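PDB 3LW3: HP0420 homologue from Helicobacter felis, which is of unknown function but adopts the hotdog fold, in which an antiparallel sheet wraps a central helix, consistent with a thioesterase-like role. Local coordinates for residues D53-A57 with G58-G62. Sequence-based numbering, arbitrary orientation.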
ATOM      1  N   ASP B  53      -6.751  14.945  -9.334  1.00 22.83           N
ATOM      2  CA  ASP B  53      -5.339  15.019  -9.748  1.00 23.64           C
ATOM      3  C   ASP B  53      -4.378  14.352  -8.753  1.00 22.25           C
ATOM      4  O   ASP B  53      -3.159  14.642  -8.731  1.00 21.53           O
ATOM      5  CB  ASP B  53      -4.925  16.487  -9.909  1.00 25.42           C
ATOM      6  CG  ASP B  53      -5.474  17.390  -8.782  1.00 33.89           C
ATOM      7  OD1 ASP B  53      -6.221  16.920  -7.857  1.00 32.56           O
ATOM      8  OD2 ASP B  53      -5.164  18.618  -8.836  1.00 41.14           O
ATOM      9  N   VAL B  54      -4.920  13.452  -7.931  1.00 20.79           N
ATOM     10  CA  VAL B  54      -4.113  12.767  -6.948  1.00 19.24           C
ATOM     11  C   VAL B  54      -4.476  11.293  -6.806  1.00 18.24           C
ATOM     12  O   VAL B  54      -5.579  10.918  -6.317  1.00 17.59           O
ATOM     13  CB  VAL B  54      -4.191  13.430  -5.546  1.00 20.63           C
ATOM     14  CG1 VAL B  54      -3.214  12.746  -4.615  1.00 21.10           C
ATOM     15  CG2 VAL B  54      -3.929  14.970  -5.625  1.00 22.39           C
ATOM     16  N   VAL B  55      -3.537  10.437  -7.209  1.00 16.99           N
ATOM     17  CA  VAL B  55      -3.713   9.001  -7.074  1.00 15.98           C
ATOM     18  C   VAL B  55      -3.665   8.656  -5.587  1.00 15.01           C
ATOM     19  O   VAL B  55      -2.776   9.109  -4.875  1.00 16.86           O
ATOM     20  CB  VAL B  55      -2.647   8.220  -7.875  1.00 15.10           C
ATOM     21  CG1 VAL B  55      -2.670   6.700  -7.566  1.00 16.22           C
ATOM     22  CG2 VAL B  55      -2.884   8.453  -9.357  1.00 15.25           C
ATOM     23  N   HIS B  56      -4.591   7.820  -5.147  1.00 15.47           N
ATOM     24  CA  HIS B  56      -4.645   7.431  -3.749  1.00 16.68           C
ATOM     25  C   HIS B  56      -3.378   6.736  -3.239  1.00 15.94           C
ATOM     26  O   HIS B  56      -2.801   5.861  -3.942  1.00 15.13           O
ATOM     27  CB  HIS B  56      -5.804   6.482  -3.517  1.00 16.78           C
ATOM     28  CG  HIS B  56      -6.144   6.334  -2.074  1.00 18.44           C
ATOM     29  ND1 HIS B  56      -6.235   5.124  -1.438  1.00 20.16           N
ATOM     30  CD2 HIS B  56      -6.411   7.274  -1.140  1.00 16.42           C
ATOM     31  CE1 HIS B  56      -6.554   5.323  -0.166  1.00 18.12           C
ATOM     32  NE2 HIS B  56      -6.682   6.617   0.028  1.00 19.79           N
ATOM     33  N   ALA B  57      -2.949   7.126  -2.033  1.00 15.63           N
ATOM     34  CA  ALA B  57      -1.750   6.539  -1.438  1.00 15.83           C
ATOM     35  C   ALA B  57      -1.774   5.001  -1.402  1.00 15.66           C
ATOM     36  O   ALA B  57      -0.698   4.386  -1.481  1.00 17.08           O
ATOM     37  CB  ALA B  57      -1.494   7.102  -0.031  1.00 16.29           C
ATOM     38  N   GLY B  58      -2.944   4.370  -1.253  1.00 14.75           N
ATOM     39  CA  GLY B  58      -2.997   2.916  -1.272  1.00 15.63           C
ATOM     40  C   GLY B  58      -2.404   2.333  -2.559  1.00 15.83           C
ATOM     41  O   GLY B  58      -1.685   1.327  -2.498  1.00 16.69           O
ATOM     42  N   PHE B  59      -2.694   2.938  -3.716  1.00 14.90           N
ATOM     43  CA  PHE B  59      -2.143   2.458  -4.981  1.00 14.29           C
ATOM     44  C   PHE B  59      -0.628   2.753  -5.172  1.00 15.68           C
ATOM     45  O   PHE B  59       0.119   1.909  -5.697  1.00 15.46           O
ATOM     46  CB  PHE B  59      -3.039   2.893  -6.139  1.00 15.90           C
ATOM     47  CG  PHE B  59      -4.401   2.238  -6.064  1.00 16.74           C
ATOM     48  CD1 PHE B  59      -4.547   0.873  -6.398  1.00 16.80           C
ATOM     49  CD2 PHE B  59      -5.514   2.950  -5.648  1.00 16.15           C
ATOM     50  CE1 PHE B  59      -5.781   0.239  -6.310  1.00 17.85           C
ATOM     51  CE2 PHE B  59      -6.752   2.296  -5.542  1.00 16.22           C
ATOM     52  CZ  PHE B  59      -6.880   0.963  -5.857  1.00 17.49           C
ATOM     53  N   ILE B  60      -0.172   3.921  -4.719  1.00 14.91           N
ATOM     54  CA  ILE B  60       1.264   4.240  -4.806  1.00 14.62           C
ATOM     55  C   ILE B  60       2.079   3.250  -3.931  1.00 14.90           C
ATOM     56  O   ILE B  60       3.002   2.531  -4.388  1.00 14.82           O
ATOM     57  CB  ILE B  60       1.542   5.668  -4.377  1.00 16.10           C
ATOM     58  CG1 ILE B  60       0.828   6.675  -5.298  1.00 15.61           C
ATOM     59  CG2 ILE B  60       3.065   5.911  -4.246  1.00 15.63           C
ATOM     60  CD1 ILE B  60       1.007   6.404  -6.767  1.00 16.31           C
ATOM     61  N   VAL B  61       1.690   3.146  -2.667  1.00 15.19           N
ATOM     62  CA  VAL B  61       2.363   2.237  -1.744  1.00 14.38           C
ATOM     63  C   VAL B  61       2.112   0.762  -2.171  1.00 15.84           C
ATOM     64  O   VAL B  61       2.987  -0.061  -2.027  1.00 14.99           O
ATOM     65  CB  VAL B  61       1.942   2.536  -0.329  1.00 15.72           C
ATOM     66  CG1 VAL B  61       2.589   1.537   0.631  1.00 18.58           C
ATOM     67  CG2 VAL B  61       2.287   4.021  -0.005  1.00 15.32           C
ATOM     68  N   GLY B  62       0.928   0.448  -2.679  1.00 14.22           N
ATOM     69  CA  GLY B  62       0.575  -0.913  -3.113  1.00 16.16           C
ATOM     70  C   GLY B  62       1.536  -1.362  -4.216  1.00 15.34           C
ATOM     71  O   GLY B  62       2.070  -2.457  -4.160  1.00 15.68           O
TER
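H56, the N-cap residue, and V55 before it meet F59 and I60 in a local contact at the start of helix 57-72, the central helix of the hotdog fold. H56 alone separates the short strand 54-55 from this helix.

The carbonyl of H56 begins the helical bonding. Its O accepts a weak, bent bond from F59 N at 2.9 Å, with an N-H...O angle of 129°. A second weak bond, from I60 N to the same O, is longer at 3.4 Å but straighter. Two weak bonds thus share the one carbonyl oxygen of H56, a buried residue. The next carbonyl, A57 O, accepts a regular i to i+4 bond from V61 N, at 2.9 Å with an N-H...O angle of 166°.

V55 packs against the first turn through its CG1. With its CG1 anti to the backbone N (chi1 171°), V55 turns this methyl to the helix. V55 CG1 lies 3.8 Å from I60 CD1, the end of the longer isoleucine branch. The same methyl is 4.1 Å from F59 CB, and the V55 and F59 side chains cross at about a right angle. The F59 ring presents its edge to H56, with CD2 4.1 Å from H56 CB. The imidazole of H56 sits obliquely by the backbone of G58, with H56 ND1 3.4 Å from G58 N.

V55 also packs on P44 and L49, and its backbone bonds to that of I90. A57 and V61 reach L86 and M82 of strand 77-86, respectively, while H56 packs on G62 of the second subunit and A57 on S65 of that subunit. The helix start thus contacts both strand 77-86 of its own sheet and the second subunit.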